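Local coordinates for XC6422 protein (Xanthomonas campestris, PDB 2FUK) that is probably a hydrolase, a small serine alpha/beta-hydrolase that lacks the lid domain found over the active site in many relatives, at residues A[5-13]-A[22-30]; A[37-46]-A[110-121]. All coordinates share one frame; numbering follows the deposited sequence.

Contact 1: residues A[5-13]-A[22-30]; sequences LFPTESAAL and LDVAVDLPE
The ring of Phe6 meets Val26 obliquely, with CZ 3.9 Å from Val26 CG1, and the two side chains cross at about a right angle. The same ring meets Trp103 of helix 92-107 at a shallow angle between planes. With CG swung to the far side of the backbone N (chi1 -160°), the ring lies beside the carbonyl carbon and reaches Val26. Pro7 packs on the same valine: its CG sits 3.6 Å from Val26 CB, and CD approaches the CG2 branch, so Phe6 CZ and CE2 meet the CG1 branch while the proline ring lies nearest CB. Farther along, Leu13 and Val24 lie side by side and point the same way, with Leu13 CD1 3.5 Å from Val24 CB. CG of Leu13 stands between its own N and carbonyl carbon (chi1 59°), which brings the CD1 branch against the valine.

Residues 11-17 and 20-27 form a beta hairpin at one border of the alpha/beta-hydrolase sheet. Ala11 faces Val26 and Leu13 faces Val24 as antiparallel hydrogen-bonded pairs, while Ala12 and Ala25 make the non-hydrogen-bonded pair between them. The bond from Val26 N to Ala11 O is 2.9 Å long and almost straight. Val26, Val24 and Leu13 share the sheet face over which helix 92-107 packs, whereas Ala12 and Ala25 turn to the other.

Beyond the last pair, a side chain takes over from the backbone: Leu28 N donates to Ser10 OG at 3.1 Å, with an N-H...O angle of 171°. Leu28 itself reaches back over the turn that precedes the strand, its CD1 lying 3.3 Å from Glu9 CA and close to the carbonyl oxygen of Thr8. Asp27, pointing away from segment 5-13, forms a salt bridge with Arg74 on the neighbouring strand.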
loop_
_atom_site.group_PDB
_atom_site.type_symbol
_atom_site.label_atom_id
_atom_site.label_comp_id
_atom_site.label_asym_id
_atom_site.label_seq_id
_atom_site.Cartn_x
_atom_site.Cartn_y
_atom_site.Cartn_z
ATOM N N LEU A 5 -10.527 18.582 -18.854
ATOM C CA LEU A 5 -9.462 17.787 -19.449
ATOM C C LEU A 5 -9.035 16.679 -18.503
ATOM O O LEU A 5 -8.955 16.894 -17.301
ATOM C CB LEU A 5 -8.251 18.678 -19.729
ATOM C CG LEU A 5 -8.499 19.876 -20.645
ATOM C CD1 LEU A 5 -7.419 20.924 -20.435
ATOM C CD2 LEU A 5 -8.537 19.397 -22.084
ATOM N N PHE A 6 -8.768 15.491 -19.039
ATOM C CA PHE A 6 -8.314 14.397 -18.196
ATOM C C PHE A 6 -6.906 14.831 -17.791
ATOM O O PHE A 6 -6.058 15.092 -18.644
ATOM C CB PHE A 6 -8.263 13.089 -18.985
ATOM C CG PHE A 6 -8.276 11.863 -18.118
ATOM C CD1 PHE A 6 -9.479 11.275 -17.735
ATOM C CD2 PHE A 6 -7.088 11.302 -17.674
ATOM C CE1 PHE A 6 -9.489 10.138 -16.923
ATOM C CE2 PHE A 6 -7.091 10.174 -16.866
ATOM C CZ PHE A 6 -8.290 9.591 -16.491
ATOM N N PRO A 7 -6.643 14.926 -16.481
ATOM C CA PRO A 7 -5.327 15.349 -15.990
ATOM C C PRO A 7 -4.178 14.353 -16.172
ATOM O O PRO A 7 -4.391 13.144 -16.276
ATOM C CB PRO A 7 -5.607 15.671 -14.527
ATOM C CG PRO A 7 -6.633 14.644 -14.159
ATOM C CD PRO A 7 -7.557 14.623 -15.365
ATOM N N THR A 8 -2.960 14.880 -16.240
ATOM C CA THR A 8 -1.772 14.049 -16.387
ATOM C C THR A 8 -0.983 14.112 -15.088
ATOM O O THR A 8 0.171 13.692 -15.027
ATOM C CB THR A 8 -0.871 14.531 -17.539
ATOM O OG1 THR A 8 -0.430 15.869 -17.275
ATOM C CG2 THR A 8 -1.635 14.496 -18.847
ATOM N N GLU A 9 -1.641 14.632 -14.056
ATOM C CA GLU A 9 -1.092 14.768 -12.704
ATOM C C GLU A 9 -2.358 14.553 -11.858
ATOM O O GLU A 9 -3.442 14.969 -12.269
ATOM C CB GLU A 9 -0.544 16.191 -12.529
ATOM C CG GLU A 9 0.647 16.367 -11.596
ATOM C CD GLU A 9 1.925 15.668 -12.062
ATOM O OE1 GLU A 9 2.449 15.948 -13.171
ATOM O OE2 GLU A 9 2.428 14.836 -11.296
ATOM N N SER A 10 -2.257 13.889 -10.708
ATOM C CA SER A 10 -3.457 13.667 -9.896
ATOM C C SER A 10 -4.143 14.999 -9.628
ATOM O O SER A 10 -3.499 15.970 -9.216
ATOM C CB SER A 10 -3.096 12.966 -8.592
ATOM O OG SER A 10 -2.591 11.678 -8.884
ATOM N N ALA A 11 -5.452 15.055 -9.854
ATOM C CA ALA A 11 -6.160 16.315 -9.677
ATOM C C ALA A 11 -7.654 16.226 -9.424
ATOM O O ALA A 11 -8.296 15.221 -9.705
ATOM C CB ALA A 11 -5.921 17.185 -10.896
ATOM N N ALA A 12 -8.189 17.324 -8.896
ATOM C CA ALA A 12 -9.607 17.467 -8.622
ATOM C C ALA A 12 -10.146 18.359 -9.733
ATOM O O ALA A 12 -9.475 19.302 -10.162
ATOM C CB ALA A 12 -9.813 18.127 -7.258
ATOM N N LEU A 13 -11.346 18.052 -10.214
ATOM C CA LEU A 13 -11.960 18.830 -11.279
ATOM C C LEU A 13 -13.472 18.709 -11.187
ATOM O O LEU A 13 -13.987 17.932 -10.378
ATOM C CB LEU A 13 -11.456 18.339 -12.644
ATOM C CG LEU A 13 -11.706 16.874 -13.019
ATOM C CD1 LEU A 13 -13.123 16.691 -13.551
ATOM C CD2 LEU A 13 -10.703 16.467 -14.089
ATOM N N LEU A 22 -20.523 18.029 -10.994
ATOM C CA LEU A 22 -20.179 16.833 -10.228
ATOM C C LEU A 22 -18.719 16.945 -9.798
ATOM O O LEU A 22 -17.845 17.241 -10.617
ATOM C CB LEU A 22 -20.360 15.563 -11.077
ATOM C CG LEU A 22 -21.768 15.093 -11.452
ATOM C CD1 LEU A 22 -21.686 13.926 -12.444
ATOM C CD2 LEU A 22 -22.523 14.677 -10.201
ATOM N N ASP A 23 -18.458 16.728 -8.512
ATOM C CA ASP A 23 -17.095 16.769 -7.993
ATOM C C ASP A 23 -16.398 15.508 -8.463
ATOM O O ASP A 23 -16.919 14.401 -8.282
ATOM C CB ASP A 23 -17.092 16.773 -6.468
ATOM C CG ASP A 23 -17.767 17.986 -5.886
ATOM O OD1 ASP A 23 -18.205 17.892 -4.727
ATOM O OD2 ASP A 23 -17.844 19.032 -6.571
ATOM N N VAL A 24 -15.221 15.673 -9.055
ATOM C CA VAL A 24 -14.461 14.546 -9.567
ATOM C C VAL A 24 -13.009 14.601 -9.104
ATOM O O VAL A 24 -12.451 15.677 -8.906
ATOM C CB VAL A 24 -14.506 14.535 -11.120
ATOM C CG1 VAL A 24 -13.597 13.452 -11.683
ATOM C CG2 VAL A 24 -15.933 14.301 -11.584
ATOM N N ALA A 25 -12.410 13.433 -8.908
ATOM C CA ALA A 25 -11.010 13.359 -8.516
ATOM C C ALA A 25 -10.379 12.248 -9.341
ATOM O O ALA A 25 -10.921 11.150 -9.422
ATOM C CB ALA A 25 -10.881 13.053 -7.029
ATOM N N VAL A 26 -9.248 12.546 -9.968
ATOM C CA VAL A 26 -8.540 11.563 -10.775
ATOM C C VAL A 26 -7.213 11.279 -10.092
ATOM O O VAL A 26 -6.408 12.192 -9.895
ATOM C CB VAL A 26 -8.269 12.091 -12.200
ATOM C CG1 VAL A 26 -7.504 11.052 -13.004
ATOM C CG2 VAL A 26 -9.594 12.434 -12.886
ATOM N N ASP A 27 -7.003 10.023 -9.705
ATOM C CA ASP A 27 -5.757 9.622 -9.050
ATOM C C ASP A 27 -4.940 8.791 -10.041
ATOM O O ASP A 27 -5.400 7.750 -10.514
ATOM C CB ASP A 27 -6.022 8.756 -7.805
ATOM C CG ASP A 27 -7.139 9.292 -6.913
ATOM O OD1 ASP A 27 -7.161 10.503 -6.612
ATOM O OD2 ASP A 27 -7.990 8.473 -6.494
ATOM N N LEU A 28 -3.732 9.244 -10.364
ATOM C CA LEU A 28 -2.884 8.507 -11.298
ATOM C C LEU A 28 -2.330 7.242 -10.645
ATOM O O LEU A 28 -2.288 7.130 -9.421
ATOM C CB LEU A 28 -1.744 9.400 -11.791
ATOM C CG LEU A 28 -2.207 10.521 -12.722
ATOM C CD1 LEU A 28 -1.051 11.454 -13.048
ATOM C CD2 LEU A 28 -2.782 9.907 -13.986
ATOM N N PRO A 29 -1.905 6.265 -11.456
ATOM C CA PRO A 29 -1.367 5.016 -10.908
ATOM C C PRO A 29 -0.103 5.168 -10.078
ATOM O O PRO A 29 0.597 6.184 -10.154
ATOM C CB PRO A 29 -1.150 4.163 -12.154
ATOM C CG PRO A 29 -0.847 5.156 -13.181
ATOM C CD PRO A 29 -1.860 6.243 -12.923
ATOM N N GLU A 30 0.173 4.149 -9.276
ATOM C CA GLU A 30 1.351 4.128 -8.418
ATOM C C GLU A 30 2.609 4.229 -9.269
ATOM O O GLU A 30 2.694 3.626 -10.348
ATOM C CB GLU A 30 1.380 2.819 -7.624
ATOM C CG GLU A 30 2.560 2.656 -6.668
ATOM C CD GLU A 30 2.285 3.240 -5.294
ATOM O OE1 GLU A 30 2.192 4.480 -5.166
ATOM O OE2 GLU A 30 2.149 2.450 -4.331
#

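Contact 2: residues A[37-46]-A[110-121]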
loop_
_atom_site.group_PDB
_atom_site.type_symbol
_atom_site.label_atom_id
_atom_site.label_comp_id
_atom_site.label_asym_id
_atom_site.label_seq_id
_atom_site.Cartn_x
_atom_site.Cartn_y
_atom_site.Cartn_z
ATOM N N PRO A 37 -3.708 -0.214 -19.310
ATOM C CA PRO A 37 -4.559 0.552 -20.224
ATOM C C PRO A 37 -5.984 0.473 -19.695
ATOM O O PRO A 37 -6.910 0.099 -20.410
ATOM C CB PRO A 37 -4.381 -0.190 -21.543
ATOM C CG PRO A 37 -4.259 -1.612 -21.099
ATOM C CD PRO A 37 -3.375 -1.535 -19.874
ATOM N N VAL A 38 -6.134 0.829 -18.422
ATOM C CA VAL A 38 -7.419 0.765 -17.743
ATOM C C VAL A 38 -7.657 1.976 -16.855
ATOM O O VAL A 38 -6.732 2.486 -16.228
ATOM C CB VAL A 38 -7.485 -0.484 -16.821
ATOM C CG1 VAL A 38 -8.823 -0.531 -16.089
ATOM C CG2 VAL A 38 -7.264 -1.762 -17.632
ATOM N N THR A 39 -8.904 2.433 -16.822
ATOM C CA THR A 39 -9.305 3.537 -15.955
ATOM C C THR A 39 -10.500 2.973 -15.203
ATOM O O THR A 39 -11.396 2.379 -15.809
ATOM C CB THR A 39 -9.753 4.794 -16.738
ATOM O OG1 THR A 39 -8.632 5.371 -17.420
ATOM C CG2 THR A 39 -10.310 5.847 -15.777
ATOM N N ALA A 40 -10.493 3.125 -13.883
ATOM C CA ALA A 40 -11.577 2.620 -13.058
ATOM C C ALA A 40 -12.291 3.762 -12.356
ATOM O O ALA A 40 -11.672 4.766 -12.006
ATOM C CB ALA A 40 -11.030 1.646 -12.021
ATOM N N ILE A 41 -13.600 3.613 -12.177
ATOM C CA ILE A 41 -14.397 4.612 -11.473
ATOM C C ILE A 41 -14.890 3.924 -10.209
ATOM O O ILE A 41 -15.392 2.804 -10.270
ATOM C CB ILE A 41 -15.622 5.066 -12.301
ATOM C CG1 ILE A 41 -15.157 5.712 -13.606
ATOM C CG2 ILE A 41 -16.441 6.089 -11.505
ATOM C CD1 ILE A 41 -16.286 6.021 -14.570
ATOM N N VAL A 42 -14.734 4.592 -9.069
ATOM C CA VAL A 42 -15.155 4.041 -7.783
ATOM C C VAL A 42 -16.303 4.873 -7.213
ATOM O O VAL A 42 -16.156 6.080 -7.010
ATOM C CB VAL A 42 -13.980 4.040 -6.772
ATOM C CG1 VAL A 42 -14.427 3.430 -5.447
ATOM C CG2 VAL A 42 -12.801 3.262 -7.345
ATOM N N CYS A 43 -17.437 4.222 -6.955
ATOM C CA CYS A 43 -18.630 4.892 -6.432
ATOM C C CYS A 43 -18.738 4.791 -4.909
ATOM O O CYS A 43 -18.460 3.740 -4.328
ATOM C CB CYS A 43 -19.885 4.302 -7.080
ATOM S SG CYS A 43 -19.928 4.428 -8.900
ATOM N N HIS A 44 -19.175 5.881 -4.282
ATOM C CA HIS A 44 -19.285 5.951 -2.828
ATOM C C HIS A 44 -20.621 5.490 -2.226
ATOM O O HIS A 44 -21.618 5.319 -2.933
ATOM C CB HIS A 44 -18.950 7.381 -2.356
ATOM C CG HIS A 44 -20.010 8.395 -2.660
ATOM N ND1 HIS A 44 -19.832 9.420 -3.565
ATOM C CD2 HIS A 44 -21.254 8.555 -2.152
ATOM C CE1 HIS A 44 -20.923 10.167 -3.599
ATOM N NE2 HIS A 44 -21.801 9.662 -2.751
ATOM N N PRO A 45 -20.650 5.275 -0.899
ATOM C CA PRO A 45 -21.847 4.828 -0.180
ATOM C C PRO A 45 -22.914 5.900 0.041
ATOM O O PRO A 45 -22.721 7.060 -0.325
ATOM C CB PRO A 45 -21.269 4.271 1.123
ATOM C CG PRO A 45 -20.103 5.156 1.368
ATOM C CD PRO A 45 -19.474 5.250 -0.008
ATOM N N LEU A 46 -24.032 5.507 0.654
ATOM C CA LEU A 46 -25.148 6.428 0.875
ATOM C C LEU A 46 -24.817 7.880 1.110
ATOM O O LEU A 46 -24.129 8.246 2.069
ATOM C CB LEU A 46 -26.062 5.946 2.001
ATOM C CG LEU A 46 -27.341 5.248 1.519
ATOM C CD1 LEU A 46 -27.985 6.020 0.368
ATOM C CD2 LEU A 46 -26.999 3.854 1.072
ATOM N N THR A 110 -8.331 4.633 -25.654
ATOM C CA THR A 110 -7.659 3.343 -25.804
ATOM C C THR A 110 -7.643 2.502 -24.525
ATOM O O THR A 110 -7.103 1.397 -24.513
ATOM C CB THR A 110 -6.202 3.488 -26.326
ATOM O OG1 THR A 110 -5.411 4.221 -25.384
ATOM C CG2 THR A 110 -6.185 4.196 -27.673
ATOM N N ASP A 111 -8.241 3.022 -23.455
ATOM C CA ASP A 111 -8.313 2.294 -22.183
ATOM C C ASP A 111 -9.597 1.492 -22.127
ATOM O O ASP A 111 -10.529 1.739 -22.894
ATOM C CB ASP A 111 -8.388 3.250 -20.984
ATOM C CG ASP A 111 -7.052 3.814 -20.581
ATOM O OD1 ASP A 111 -6.041 3.527 -21.251
ATOM O OD2 ASP A 111 -7.026 4.553 -19.571
ATOM N N THR A 112 -9.642 0.528 -21.213
ATOM C CA THR A 112 -10.872 -0.223 -20.999
ATOM C C THR A 112 -11.416 0.342 -19.688
ATOM O O THR A 112 -10.699 1.034 -18.954
ATOM C CB THR A 112 -10.648 -1.747 -20.878
ATOM O OG1 THR A 112 -9.517 -2.019 -20.047
ATOM C CG2 THR A 112 -10.439 -2.357 -22.254
ATOM N N LEU A 113 -12.674 0.060 -19.391
ATOM C CA LEU A 113 -13.284 0.597 -18.185
ATOM C C LEU A 113 -13.636 -0.404 -17.094
ATOM O O LEU A 113 -14.278 -1.427 -17.340
ATOM C CB LEU A 113 -14.544 1.372 -18.564
ATOM C CG LEU A 113 -15.318 2.010 -17.412
ATOM C CD1 LEU A 113 -14.578 3.233 -16.909
ATOM C CD2 LEU A 113 -16.707 2.394 -17.899
ATOM N N TRP A 114 -13.213 -0.090 -15.875
ATOM C CA TRP A 114 -13.527 -0.921 -14.721
ATOM C C TRP A 114 -14.427 -0.089 -13.811
ATOM O O TRP A 114 -14.249 1.117 -13.697
ATOM C CB TRP A 114 -12.257 -1.298 -13.957
ATOM C CG TRP A 114 -11.440 -2.389 -14.590
ATOM C CD1 TRP A 114 -11.391 -2.723 -15.916
ATOM C CD2 TRP A 114 -10.485 -3.224 -13.930
ATOM N NE1 TRP A 114 -10.451 -3.711 -16.119
ATOM C CE2 TRP A 114 -9.882 -4.035 -14.916
ATOM C CE3 TRP A 114 -10.073 -3.361 -12.597
ATOM C CZ2 TRP A 114 -8.885 -4.975 -14.611
ATOM C CZ3 TRP A 114 -9.084 -4.293 -12.294
ATOM C CH2 TRP A 114 -8.503 -5.087 -13.299
ATOM N N LEU A 115 -15.401 -0.736 -13.180
ATOM C CA LEU A 115 -16.304 -0.050 -12.266
ATOM C C LEU A 115 -16.248 -0.745 -10.916
ATOM O O LEU A 115 -16.127 -1.967 -10.841
ATOM C CB LEU A 115 -17.750 -0.078 -12.789
ATOM C CG LEU A 115 -18.102 0.699 -14.061
ATOM C CD1 LEU A 115 -19.596 0.537 -14.358
ATOM C CD2 LEU A 115 -17.760 2.167 -13.882
ATOM N N ALA A 116 -16.316 0.041 -9.850
ATOM C CA ALA A 116 -16.307 -0.507 -8.501
ATOM C C ALA A 116 -17.177 0.390 -7.642
ATOM O O ALA A 116 -17.402 1.554 -7.969
ATOM C CB ALA A 116 -14.883 -0.545 -7.942
ATOM N N GLY A 117 -17.671 -0.154 -6.542
ATOM C CA GLY A 117 -18.501 0.645 -5.670
ATOM C C GLY A 117 -18.620 0.001 -4.315
ATOM O O GLY A 117 -18.472 -1.209 -4.183
ATOM N N PHE A 118 -18.881 0.827 -3.312
ATOM C CA PHE A 118 -19.052 0.364 -1.946
ATOM C C PHE A 118 -20.483 0.636 -1.485
ATOM O O PHE A 118 -20.952 1.775 -1.535
ATOM C CB PHE A 118 -18.042 1.077 -1.038
ATOM C CG PHE A 118 -18.286 0.873 0.437
ATOM C CD1 PHE A 118 -18.602 -0.384 0.946
ATOM C CD2 PHE A 118 -18.176 1.946 1.318
ATOM C CE1 PHE A 118 -18.807 -0.570 2.311
ATOM C CE2 PHE A 118 -18.379 1.772 2.692
ATOM C CZ PHE A 118 -18.695 0.513 3.190
ATOM N N SER A 119 -21.159 -0.429 -1.056
ATOM C CA SER A 119 -22.535 -0.384 -0.549
ATOM C C SER A 119 -23.481 0.274 -1.559
ATOM O O SER A 119 -23.736 -0.295 -2.622
ATOM C CB SER A 119 -22.561 0.343 0.804
ATOM O OG SER A 119 -23.629 -0.106 1.624
ATOM N N PHE A 120 -24.017 1.450 -1.241
ATOM C CA PHE A 120 -24.902 2.131 -2.186
ATOM C C PHE A 120 -24.188 2.266 -3.527
ATOM O O PHE A 120 -24.808 2.148 -4.582
ATOM C CB PHE A 120 -25.294 3.517 -1.657
ATOM C CG PHE A 120 -26.029 4.374 -2.661
ATOM C CD1 PHE A 120 -25.367 5.396 -3.338
ATOM C CD2 PHE A 120 -27.378 4.160 -2.927
ATOM C CE1 PHE A 120 -26.037 6.197 -4.268
ATOM C CE2 PHE A 120 -28.058 4.957 -3.853
ATOM C CZ PHE A 120 -27.384 5.976 -4.525
ATOM N N GLY A 121 -22.879 2.504 -3.478
ATOM C CA GLY A 121 -22.109 2.649 -4.700
ATOM C C GLY A 121 -22.023 1.352 -5.486
ATOM O O GLY A 121 -21.835 1.368 -6.703
#
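Val38 lays its CG1 methyl over one face of the Trp114 indole, 3.4 Å from the centroid of the five-membered ring and 13° off its normal, a close CH-pi contact. CG1 lies opposite the backbone N (chi1 179°), which sets this methyl over the indole and turns the other branch, CG2, to Thr112 OG1. On the reverse face of the sheet, Thr39 OG1 donates to Asp111 OD2 at 2.8 Å, and OD2 accepts with its anti lone pair, the one directed away from the other carboxylate oxygen; Arg108 forms a salt bridge with OD1, so the carboxylate is held from both oxygens. Ile41 follows on this face, its CD1 4.0 Å from Leu113 CD1 and its CB against Leu115 CD2.

At the C-terminal ends, Pro45 CG rests 3.7 Å from Phe118 CD2, and Leu46 crosses Phe120 at about a right angle, its CD1 making an off-centre CH-pi contact with the ring. The edge of that ring meets His44 O in its plane. At Gly117 and Gly121 the two segments run close together: Cys43 CB lies 3.5 Å from Gly121 O.

These groups are placed by a parallel ladder of backbone bonds running from Thr112 N to Pro37 O through Phe118 N to Cys43 O. Ser119 follows directly, in a strained conformation with positive phi (55°), between strand 112-118 and the helix from 120. The Gly-x-Ser-x-Gly pattern and sharp turn match a nucleophile elbow, and Ser119 is probably the nucleophile of a triad with His195 and Asp166.

Outward, strand 38-43 bonds to strand 71-75 and strand 112-118 to strand 136-140, while helix 92-107 packs on the face bearing Thr39, Ile41 and Cys43.

How the contacts relate
Contact 1 closes before contact 2 opens along the chain, and strand 20-27 of the first is followed directly by strand 38-43 of the second. Their centres are about 14 Å apart, and their nearest atoms come to about 4 Å without touching. Both belong to one mixed sheet, in which strand 71-75 lies between 20-27 and 38-43. Contact 1 is the antiparallel hairpin at the outer border of the sheet, its centre about 16 Å from the centre of the chain, whereas contact 2 is a parallel pair in the buried middle, its centre about 3 Å from it. Helix 92-107 packs against both. The probable catalytic turn thus springs from the core, well inside the hairpin border.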